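Local coordinates for DyP (Bjerkandera adusta, PDB 3VXJ), which probably acts as a haem b peroxidase of the dye-decolorizing family, using peroxide to oxidise dyes and phenols, at residues F29-A34 / T116-F121; G267-L272 / N289-S294; A327-I332 / L354-Y359. All blocks are in the same frame, centred on the assembly; numbering follows the deposited sequence.

Contact 1 (F29-A34 / T116-F121); sequences FQVNDA and TIHGVF
Three backbone hydrogen bonds pair Phe29 with His118 and Gly119 in antiparallel fashion. Phe29 N donates to Gly119 O at 3.1 Å, while the carbonyl oxygen of Phe29 is gripped twice. His118 N donates to Phe29 O at 2.8 Å; Gly119 N meets Phe29 O at 3.3 Å along a more bent path. Two successive residues set against one on the partner strand define a classic beta bulge, placed where strand 119-125 begins beside the end of strand 23-31.

A fourth bond joins a ring to the chain. His118 ND1 accepts from Val31 N at 2.8 Å, a nearly straight bond (168°) whose donor sits close to the ring edge but tilted out of its plane. Since ND1 is the acceptor, it carries no proton here.

The apolar contacts centre on Phe29. Its CG lies between the backbone N and the carbonyl carbon (chi1 67°), which swings the ring back over Gly119, and Gly119 CA stands 4.0 Å from the Phe29 ring centroid in a CH-pi contact over one face. The ring also meets that of Phe121 obliquely, the planes turned 42° apart and Phe29 CE2 3.4 Å from Phe121 CE2. Leu69 and Phe71 of strand 65-71 add to this cluster, and Phe142 meets Phe121 edge-to-face. The extended Gln30 chain crosses Thr116 at a slant, Gln30 CG 3.3 Å from Thr116 O.

A CB built on Gly119 would fall 2.6 Å from Phe29 CZ, a collision. The ring can lie this close because Gly119 carries no side chain, and His118 ND1 extends the pairing to Val31 where backbone bonding between the two segments has stopped.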
loop_
_atom_site.group_PDB
_atom_site.type_symbol
_atom_site.label_atom_id
_atom_site.label_comp_id
_atom_site.label_asym_id
_atom_site.label_seq_id
_atom_site.Cartn_x
_atom_site.Cartn_y
_atom_site.Cartn_z
ATOM N N PHE A 29 -17.229 -4.919 8.171
ATOM C CA PHE A 29 -18.567 -5.055 8.718
ATOM C C PHE A 29 -19.661 -4.739 7.713
ATOM O O PHE A 29 -19.424 -4.102 6.671
ATOM C CB PHE A 29 -18.726 -4.190 9.987
ATOM C CG PHE A 29 -18.665 -2.710 9.729
ATOM C CD1 PHE A 29 -19.833 -1.989 9.468
ATOM C CD2 PHE A 29 -17.447 -2.032 9.720
ATOM C CE1 PHE A 29 -19.791 -0.632 9.208
ATOM C CE2 PHE A 29 -17.401 -0.667 9.473
ATOM C CZ PHE A 29 -18.573 0.035 9.206
ATOM N N GLN A 30 -20.856 -5.214 8.050
ATOM C CA GLN A 30 -22.105 -4.823 7.422
ATOM C C GLN A 30 -22.935 -4.064 8.440
ATOM O O GLN A 30 -22.918 -4.396 9.630
ATOM C CB GLN A 30 -22.925 -6.052 7.050
ATOM C CG GLN A 30 -22.410 -6.951 5.988
ATOM C CD GLN A 30 -23.404 -8.074 5.705
ATOM O OE1 GLN A 30 -24.618 -7.848 5.651
ATOM N NE2 GLN A 30 -22.894 -9.289 5.535
ATOM N N VAL A 31 -23.698 -3.086 7.966
ATOM C CA VAL A 31 -24.675 -2.385 8.795
ATOM C C VAL A 31 -25.998 -3.153 8.775
ATOM O O VAL A 31 -26.541 -3.421 7.708
ATOM C CB VAL A 31 -24.913 -0.946 8.277
ATOM C CG1 VAL A 31 -26.014 -0.246 9.073
ATOM C CG2 VAL A 31 -23.632 -0.125 8.320
ATOM N N ASN A 32 -26.504 -3.498 9.958
ATOM C CA ASN A 32 -27.795 -4.182 10.085
ATOM C C ASN A 32 -28.959 -3.233 10.326
ATOM O O ASN A 32 -30.082 -3.515 9.929
ATOM C CB ASN A 32 -27.757 -5.201 11.225
ATOM C CG ASN A 32 -26.723 -6.284 11.011
ATOM O OD1 ASN A 32 -26.579 -6.826 9.913
ATOM N ND2 ASN A 32 -26.003 -6.619 12.071
ATOM N N ASP A 33 -28.682 -2.111 10.987
ATOM C CA ASP A 33 -29.712 -1.183 11.442
ATOM C C ASP A 33 -29.087 0.205 11.357
ATOM O O ASP A 33 -28.227 0.548 12.166
ATOM C CB ASP A 33 -30.112 -1.556 12.888
ATOM C CG ASP A 33 -31.238 -0.696 13.469
ATOM O OD1 ASP A 33 -31.332 0.516 13.197
ATOM O OD2 ASP A 33 -32.028 -1.253 14.265
ATOM N N ALA A 34 -29.502 0.987 10.362
ATOM C CA ALA A 34 -28.929 2.318 10.121
ATOM C C ALA A 34 -29.096 3.270 11.305
ATOM O O ALA A 34 -28.145 3.943 11.697
ATOM C CB ALA A 34 -29.503 2.936 8.849
ATOM N N THR A 116 -21.012 -6.945 -0.231
ATOM C CA THR A 116 -21.545 -7.182 1.104
ATOM C C THR A 116 -20.914 -6.258 2.147
ATOM O O THR A 116 -21.594 -5.777 3.051
ATOM C CB THR A 116 -21.325 -8.665 1.468
ATOM O OG1 THR A 116 -22.228 -9.463 0.690
ATOM C CG2 THR A 116 -21.557 -8.938 2.938
ATOM N N ILE A 117 -19.609 -6.018 2.026
ATOM C CA ILE A 117 -18.879 -5.223 3.005
ATOM C C ILE A 117 -19.327 -3.766 2.920
ATOM O O ILE A 117 -19.343 -3.181 1.831
ATOM C CB ILE A 117 -17.361 -5.326 2.763
ATOM C CG1 ILE A 117 -16.883 -6.751 3.049
ATOM C CG2 ILE A 117 -16.599 -4.319 3.627
ATOM C CD1 ILE A 117 -15.482 -7.044 2.563
ATOM N N HIS A 118 -19.702 -3.214 4.072
ATOM C CA HIS A 118 -20.139 -1.822 4.180
ATOM C C HIS A 118 -19.060 -0.867 4.670
ATOM O O HIS A 118 -19.138 0.350 4.455
ATOM C CB HIS A 118 -21.350 -1.730 5.098
ATOM C CG HIS A 118 -22.600 -2.259 4.478
ATOM N ND1 HIS A 118 -23.747 -2.502 5.201
ATOM C CD2 HIS A 118 -22.875 -2.618 3.203
ATOM C CE1 HIS A 118 -24.680 -2.971 4.396
ATOM N NE2 HIS A 118 -24.178 -3.050 3.177
ATOM N N GLY A 119 -18.059 -1.405 5.349
ATOM C CA GLY A 119 -17.008 -0.554 5.866
ATOM C C GLY A 119 -15.930 -1.338 6.562
ATOM O O GLY A 119 -15.990 -2.569 6.653
ATOM N N VAL A 120 -14.942 -0.604 7.059
ATOM C CA VAL A 120 -13.823 -1.187 7.776
ATOM C C VAL A 120 -13.376 -0.271 8.916
ATOM O O VAL A 120 -13.201 0.943 8.720
ATOM C CB VAL A 120 -12.645 -1.527 6.802
ATOM C CG1 VAL A 120 -12.112 -0.276 6.067
ATOM C CG2 VAL A 120 -11.539 -2.277 7.536
ATOM N N PHE A 121 -13.216 -0.856 10.102
ATOM C CA PHE A 121 -12.515 -0.199 11.195
ATOM C C PHE A 121 -11.058 -0.638 11.110
ATOM O O PHE A 121 -10.785 -1.837 11.044
ATOM C CB PHE A 121 -13.037 -0.637 12.567
ATOM C CG PHE A 121 -14.438 -0.187 12.885
ATOM C CD1 PHE A 121 -14.660 0.980 13.611
ATOM C CD2 PHE A 121 -15.531 -0.966 12.524
ATOM C CE1 PHE A 121 -15.954 1.388 13.934
ATOM C CE2 PHE A 121 -16.829 -0.574 12.842
ATOM C CZ PHE A 121 -17.044 0.604 13.554
#

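Contact 2 (G267-L272 / N289-S294); sequences GAPIDL and NNFDYS
Phe291 and Asp292 belong to the pocket that holds 2,6-dimethoxyphenol, and residues 267-272 pack against Phe291 and reach the backbone beyond it. Pro269 lies over one face of the Phe291 ring, with Pro269 CB 3.4 Å from Phe291 CE2 and Pro269 CG equally near Phe291 CD2 and CE2. The ring is brought there by a first torsion of 64°, which folds it back over its own backbone. Leu272 comes in at the root of the side chain instead, Leu272 CD2 standing 4.0 Å from Phe291 CB.

Both segments are irregular loops flanking helix 279-282, whose Leu281 touches Pro269 and Leu272. Arg315, a haem-binding residue, makes a cation-pi contact with Phe291 and donates to its carbonyl oxygen, so the loop is tied to the haem surroundings as well as to the phenol pocket.

The polar link between the segments is Tyr293 N to Asp271 OD2, 3.2 Å long and bent to 139°. The donor arrives from above the carboxylate plane. Asp271 CG is anti to its backbone N (chi1 -166°), which carries Asp271 OD2 across to Tyr293 and within 3.5 Å of Phe291 CB. Beyond it, Asp292 OD1 closes an Asx turn by accepting Ser294 N at 2.9 Å, and also takes the hydroxyl of Ser294, Asp292 OD1 to Ser294 OG measuring 2.7 Å.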
loop_
_atom_site.group_PDB
_atom_site.type_symbol
_atom_site.label_atom_id
_atom_site.label_comp_id
_atom_site.label_asym_id
_atom_site.label_seq_id
_atom_site.Cartn_x
_atom_site.Cartn_y
_atom_site.Cartn_z
ATOM N N GLY A 267 16.701 -1.268 2.196
ATOM C CA GLY A 267 16.112 -0.008 1.774
ATOM C C GLY A 267 17.007 0.817 0.868
ATOM O O GLY A 267 16.557 1.812 0.302
ATOM N N ALA A 268 18.273 0.431 0.712
ATOM C CA ALA A 268 19.161 1.217 -0.142
ATOM C C ALA A 268 18.645 1.149 -1.586
ATOM O O ALA A 268 18.467 0.060 -2.125
ATOM C CB ALA A 268 20.588 0.710 -0.050
ATOM N N PRO A 269 18.373 2.305 -2.219
ATOM C CA PRO A 269 17.879 2.247 -3.592
ATOM C C PRO A 269 19.005 1.868 -4.555
ATOM O O PRO A 269 20.119 2.388 -4.450
ATOM C CB PRO A 269 17.397 3.674 -3.847
ATOM C CG PRO A 269 18.227 4.524 -2.942
ATOM C CD PRO A 269 18.513 3.693 -1.732
ATOM N N ILE A 270 18.721 0.961 -5.487
ATOM C CA ILE A 270 19.759 0.502 -6.402
ATOM C C ILE A 270 20.260 1.600 -7.353
ATOM O O ILE A 270 21.401 1.555 -7.800
ATOM C CB ILE A 270 19.369 -0.805 -7.163
ATOM C CG1 ILE A 270 18.275 -0.563 -8.214
ATOM C CG2 ILE A 270 19.007 -1.938 -6.160
ATOM C CD1 ILE A 270 17.853 -1.844 -8.948
ATOM N N ASP A 271 19.445 2.627 -7.591
ATOM C CA ASP A 271 19.902 3.746 -8.415
ATOM C C ASP A 271 21.114 4.435 -7.762
ATOM O O ASP A 271 22.001 4.917 -8.459
ATOM C CB ASP A 271 18.768 4.747 -8.653
ATOM C CG ASP A 271 19.072 5.724 -9.761
ATOM O OD1 ASP A 271 19.839 5.361 -10.687
ATOM O OD2 ASP A 271 18.529 6.846 -9.705
ATOM N N LEU A 272 21.162 4.451 -6.428
ATOM C CA LEU A 272 22.322 4.992 -5.692
ATOM C C LEU A 272 23.384 3.948 -5.335
ATOM O O LEU A 272 24.566 4.283 -5.219
ATOM C CB LEU A 272 21.873 5.702 -4.413
ATOM C CG LEU A 272 20.926 6.890 -4.591
ATOM C CD1 LEU A 272 20.568 7.481 -3.226
ATOM C CD2 LEU A 272 21.544 7.949 -5.498
ATOM N N ASN A 289 15.955 8.321 -0.395
ATOM C CA ASN A 289 14.969 8.682 -1.413
ATOM C C ASN A 289 15.482 9.724 -2.404
ATOM O O ASN A 289 14.734 10.195 -3.263
ATOM C CB ASN A 289 13.665 9.156 -0.767
ATOM C CG ASN A 289 12.448 8.568 -1.450
ATOM O OD1 ASN A 289 12.555 7.585 -2.191
ATOM N ND2 ASN A 289 11.289 9.148 -1.193
ATOM N N ASN A 290 16.762 10.067 -2.301
ATOM C CA ASN A 290 17.332 11.148 -3.092
ATOM C C ASN A 290 17.891 10.686 -4.439
ATOM O O ASN A 290 19.099 10.730 -4.690
ATOM C CB ASN A 290 18.394 11.890 -2.282
ATOM C CG ASN A 290 18.692 13.251 -2.851
ATOM O OD1 ASN A 290 17.967 13.752 -3.711
ATOM N ND2 ASN A 290 19.768 13.865 -2.378
ATOM N N PHE A 291 16.986 10.261 -5.313
ATOM C CA PHE A 291 17.323 9.765 -6.644
ATOM C C PHE A 291 16.084 9.937 -7.500
ATOM O O PHE A 291 14.963 10.032 -6.972
ATOM C CB PHE A 291 17.735 8.284 -6.607
ATOM C CG PHE A 291 16.627 7.351 -6.173
ATOM C CD1 PHE A 291 15.809 6.720 -7.113
ATOM C CD2 PHE A 291 16.373 7.141 -4.825
ATOM C CE1 PHE A 291 14.772 5.876 -6.709
ATOM C CE2 PHE A 291 15.329 6.295 -4.411
ATOM C CZ PHE A 291 14.537 5.668 -5.363
ATOM N N ASP A 292 16.265 9.969 -8.813
ATOM C CA ASP A 292 15.126 10.188 -9.703
ATOM C C ASP A 292 15.209 9.448 -11.039
ATOM O O ASP A 292 14.410 9.713 -11.925
ATOM C CB ASP A 292 14.887 11.692 -9.934
ATOM C CG ASP A 292 16.068 12.391 -10.603
ATOM O OD1 ASP A 292 17.045 11.712 -10.985
ATOM O OD2 ASP A 292 16.013 13.632 -10.751
ATOM N N TYR A 293 16.170 8.529 -11.164
ATOM C CA TYR A 293 16.467 7.788 -12.406
ATOM C C TYR A 293 17.080 8.644 -13.518
ATOM O O TYR A 293 17.327 8.129 -14.605
ATOM C CB TYR A 293 15.260 6.959 -12.935
ATOM C CG TYR A 293 14.579 6.150 -11.861
ATOM C CD1 TYR A 293 15.278 5.161 -11.174
ATOM C CD2 TYR A 293 13.242 6.382 -11.513
ATOM C CE1 TYR A 293 14.677 4.433 -10.167
ATOM C CE2 TYR A 293 12.626 5.652 -10.502
ATOM C CZ TYR A 293 13.359 4.678 -9.836
ATOM O OH TYR A 293 12.801 3.940 -8.815
ATOM N N SER A 294 17.363 9.926 -13.254
ATOM C CA SER A 294 17.943 10.794 -14.295
ATOM C C SER A 294 19.320 10.320 -14.753
ATOM O O SER A 294 19.763 10.668 -15.848
ATOM C CB SER A 294 18.006 12.258 -13.860
ATOM O OG SER A 294 18.906 12.430 -12.795
#

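Contact 3 (A327-I332 / L354-Y359); sequences AMRSSI and LLFVEY. With HEM (protoporphyrin IX containing Fe), chain B.
Arg329 and Phe356 project from neighbouring strands onto the haem, on the side where a water binds the iron. Haem C3D lies 3.3 Å from the Arg329 guanidinium plane, over its centre. Arg329 NH2 donates to propionate oxygen O2A of the haem at 2.7 Å, and Arg329 NH1 donates to the iron-bound water at 2.9 Å; a bend at chi3 (-62°) turns the group back over the porphyrin. The Phe356 ring meets the pyrrole with Phe356 CE1 3.4 Å from haem C1C, while Leu354 CD2 touches the vinyl-bearing edge.

Farther out, the strands hold these groups in place. Arg329 and Glu358 form a non-hydrogen-bonded antiparallel pair, followed by a Ser330 N to Val357 O bond, with two-bond pairs Met328/Tyr359 and Ile332/Leu355 at the ends. Ser331 OG, rather than a carbonyl, accepts Val357 N at 3.1 Å (162°), bridging the irregular section at Ser330 and Ser331. Asp171, in a salt bridge with Arg329 NH1, and Ser174 O, which accepts from Arg329 NH2, help fix the guanidinium.

An alanine in place of Arg329 would probably deprive propionate O2A and the iron-bound water of this donor, and leave Asp171 without this cationic mate. One guanidinium thus couples propionate, metal-bound water and acidic neighbour, and its positive charge is likely to polarise that water.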
loop_
_atom_site.group_PDB
_atom_site.type_symbol
_atom_site.label_atom_id
_atom_site.label_comp_id
_atom_site.label_asym_id
_atom_site.label_seq_id
_atom_site.Cartn_x
_atom_site.Cartn_y
_atom_site.Cartn_z
ATOM N N ALA A 327 0.626 8.640 -4.179
ATOM C CA ALA A 327 -0.350 8.159 -3.204
ATOM C C ALA A 327 0.376 7.771 -1.926
ATOM O O ALA A 327 1.574 7.473 -1.964
ATOM C CB ALA A 327 -1.113 6.960 -3.774
ATOM N N MET A 328 -0.358 7.762 -0.810
ATOM C CA MET A 328 0.175 7.348 0.499
ATOM C C MET A 328 -0.065 5.862 0.702
ATOM O O MET A 328 -1.122 5.351 0.348
ATOM C CB MET A 328 -0.553 8.086 1.625
ATOM C CG MET A 328 -0.385 9.591 1.651
ATOM S SD MET A 328 1.281 10.102 2.119
ATOM C CE MET A 328 0.967 11.820 2.510
ATOM N N ARG A 329 0.894 5.173 1.319
ATOM C CA ARG A 329 0.689 3.777 1.687
ATOM C C ARG A 329 0.826 3.559 3.182
ATOM O O ARG A 329 1.683 4.168 3.845
ATOM C CB ARG A 329 1.671 2.868 0.947
ATOM C CG ARG A 329 1.474 2.835 -0.551
ATOM C CD ARG A 329 2.676 2.196 -1.262
ATOM N NE ARG A 329 3.876 2.991 -1.014
ATOM C CZ ARG A 329 4.983 2.551 -0.427
ATOM N NH1 ARG A 329 5.096 1.280 -0.073
ATOM N NH2 ARG A 329 6.006 3.375 -0.214
ATOM N N SER A 330 -0.026 2.682 3.705
ATOM C CA SER A 330 0.033 2.310 5.124
ATOM C C SER A 330 -0.194 0.810 5.302
ATOM O O SER A 330 -1.080 0.372 6.046
ATOM C CB SER A 330 -0.991 3.102 5.932
ATOM O OG SER A 330 -0.670 3.058 7.311
ATOM N N SER A 331 0.606 0.030 4.584
ATOM C CA SER A 331 0.458 -1.414 4.572
ATOM C C SER A 331 1.113 -2.059 5.787
ATOM O O SER A 331 2.015 -1.489 6.405
ATOM C CB SER A 331 1.097 -1.972 3.307
ATOM O OG SER A 331 0.541 -1.340 2.159
ATOM N N ILE A 332 0.677 -3.273 6.108
ATOM C CA ILE A 332 1.291 -4.037 7.186
ATOM C C ILE A 332 1.388 -5.512 6.780
ATOM O O ILE A 332 0.451 -6.061 6.199
ATOM C CB ILE A 332 0.522 -3.856 8.531
ATOM C CG1 ILE A 332 1.338 -4.416 9.703
ATOM C CG2 ILE A 332 -0.886 -4.469 8.463
ATOM C CD1 ILE A 332 0.796 -4.074 11.076
ATOM N N LEU A 354 0.650 -9.480 2.814
ATOM C CA LEU A 354 0.600 -8.048 3.034
ATOM C C LEU A 354 -0.842 -7.599 3.025
ATOM O O LEU A 354 -1.604 -7.928 2.116
ATOM C CB LEU A 354 1.389 -7.290 1.949
ATOM C CG LEU A 354 1.652 -5.788 2.182
ATOM C CD1 LEU A 354 2.593 -5.563 3.377
ATOM C CD2 LEU A 354 2.224 -5.123 0.917
ATOM N N LEU A 355 -1.207 -6.868 4.065
ATOM C CA LEU A 355 -2.462 -6.126 4.087
ATOM C C LEU A 355 -2.139 -4.732 3.567
ATOM O O LEU A 355 -1.616 -3.883 4.296
ATOM C CB LEU A 355 -3.063 -6.106 5.498
ATOM C CG LEU A 355 -3.240 -7.500 6.107
ATOM C CD1 LEU A 355 -3.837 -7.442 7.501
ATOM C CD2 LEU A 355 -4.080 -8.407 5.218
ATOM N N PHE A 356 -2.419 -4.541 2.280
ATOM C CA PHE A 356 -1.974 -3.372 1.540
ATOM C C PHE A 356 -3.038 -2.274 1.593
ATOM O O PHE A 356 -4.235 -2.534 1.397
ATOM C CB PHE A 356 -1.671 -3.800 0.104
ATOM C CG PHE A 356 -1.348 -2.670 -0.826
ATOM C CD1 PHE A 356 -0.032 -2.262 -1.026
ATOM C CD2 PHE A 356 -2.366 -2.045 -1.546
ATOM C CE1 PHE A 356 0.262 -1.212 -1.890
ATOM C CE2 PHE A 356 -2.074 -1.019 -2.435
ATOM C CZ PHE A 356 -0.766 -0.597 -2.604
ATOM N N VAL A 357 -2.572 -1.056 1.864
ATOM C CA VAL A 357 -3.443 0.105 2.048
ATOM C C VAL A 357 -2.827 1.278 1.310
ATOM O O VAL A 357 -1.680 1.646 1.588
ATOM C CB VAL A 357 -3.530 0.463 3.543
ATOM C CG1 VAL A 357 -4.289 1.755 3.750
ATOM C CG2 VAL A 357 -4.184 -0.677 4.335
ATOM N N GLU A 358 -3.578 1.854 0.369
ATOM C CA GLU A 358 -3.095 3.007 -0.374
ATOM C C GLU A 358 -4.190 4.055 -0.463
ATOM O O GLU A 358 -5.327 3.730 -0.830
ATOM C CB GLU A 358 -2.648 2.591 -1.774
ATOM C CG GLU A 358 -1.888 3.664 -2.539
ATOM C CD GLU A 358 -1.159 3.140 -3.771
ATOM O OE1 GLU A 358 -1.584 2.129 -4.342
ATOM O OE2 GLU A 358 -0.131 3.754 -4.153
ATOM N N TYR A 359 -3.831 5.293 -0.124
ATOM C CA TYR A 359 -4.760 6.424 -0.087
ATOM C C TYR A 359 -4.465 7.436 -1.182
ATOM O O TYR A 359 -3.308 7.801 -1.427
ATOM C CB TYR A 359 -4.665 7.172 1.241
ATOM C CG TYR A 359 -5.039 6.371 2.464
ATOM C CD1 TYR A 359 -6.369 6.089 2.760
ATOM C CD2 TYR A 359 -4.052 5.911 3.342
ATOM C CE1 TYR A 359 -6.717 5.379 3.895
ATOM C CE2 TYR A 359 -4.394 5.195 4.499
ATOM C CZ TYR A 359 -5.725 4.927 4.751
ATOM O OH TYR A 359 -6.080 4.212 5.882
HETATM C CHA HEM B . 7.320 0.778 -2.685
HETATM C CHB HEM B . 6.752 -3.866 -1.470
HETATM C CHC HEM B . 2.423 -3.949 -3.627
HETATM C CHD HEM B . 2.950 0.706 -4.824
HETATM C C1A HEM B . 7.557 -0.478 -2.200
HETATM C C2A HEM B . 8.774 -0.909 -1.548
HETATM C C3A HEM B . 8.615 -2.204 -1.222
HETATM C C4A HEM B . 7.289 -2.609 -1.629
HETATM C CMA HEM B . 9.626 -3.122 -0.508
HETATM C CAA HEM B . 10.029 -0.029 -1.357
HETATM C CBA HEM B . 10.054 0.802 -0.072
HETATM C CGA HEM B . 9.104 1.976 -0.079
HETATM O O1A HEM B . 9.328 2.968 -0.805
HETATM O O2A HEM B . 8.106 1.926 0.694
HETATM C C1B HEM B . 5.524 -4.296 -1.933
HETATM C C2B HEM B . 4.974 -5.624 -1.764
HETATM C C3B HEM B . 3.767 -5.647 -2.361
HETATM C C4B HEM B . 3.528 -4.326 -2.904
HETATM C CMB HEM B . 5.705 -6.776 -1.039
HETATM C CAB HEM B . 2.760 -6.812 -2.452
HETATM C CBB HEM B . 2.750 -7.814 -1.570
HETATM C C1C HEM B . 2.215 -2.709 -4.177
HETATM C C2C HEM B . 1.079 -2.325 -4.992
HETATM C C3C HEM B . 1.231 -1.037 -5.338
HETATM C C4C HEM B . 2.467 -0.576 -4.741
HETATM C CMC HEM B . -0.084 -3.268 -5.355
HETATM C CAC HEM B . 0.299 -0.137 -6.192
HETATM C CBC HEM B . -0.363 -0.614 -7.254
HETATM C C1D HEM B . 4.135 1.154 -4.300
HETATM C C2D HEM B . 4.546 2.536 -4.324
HETATM C C3D HEM B . 5.895 2.556 -3.677
HETATM C C4D HEM B . 6.175 1.190 -3.313
HETATM C CMD HEM B . 3.817 3.764 -4.893
HETATM C CAD HEM B . 6.757 3.814 -3.495
HETATM C CBD HEM B . 7.477 4.069 -4.816
HETATM C CGD HEM B . 8.319 5.315 -4.758
HETATM O O1D HEM B . 9.524 5.225 -5.114
HETATM O O2D HEM B . 7.803 6.387 -4.368
HETATM N NA HEM B . 6.692 -1.542 -2.251
HETATM N NB HEM B . 4.629 -3.528 -2.667
HETATM N NC HEM B . 3.056 -1.625 -4.080
HETATM N ND HEM B . 5.106 0.382 -3.665
HETATM FE FE HEM B . 4.897 -1.605 -3.226
HETATM O O HOH W 1 4.128 -1.042 -1.476
#

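Contact 1 comes first along the chain, contact 2 next and contact 3 last, each closing before the following one opens. Contacts 1 and 3 belong to separate four-stranded antiparallel sheets with the same strand order, 2-3-1-4, consistent with the paired alpha+beta barrel-type domains of DyP peroxidases. Their centres lie about 21 Å apart, and Phe26 of strand 23-31, the strand that enters contact 1, touches Leu355 and Val357 of contact 3. The centre of contact 2, in loops, is likewise about 21 Å from that of contact 3 but about 42 Å from that of contact 1. Contact 3 touches the haem directly and the Phe291 side chain of contact 2 comes within about 5 Å of it, whereas contact 1 is remote structural packing.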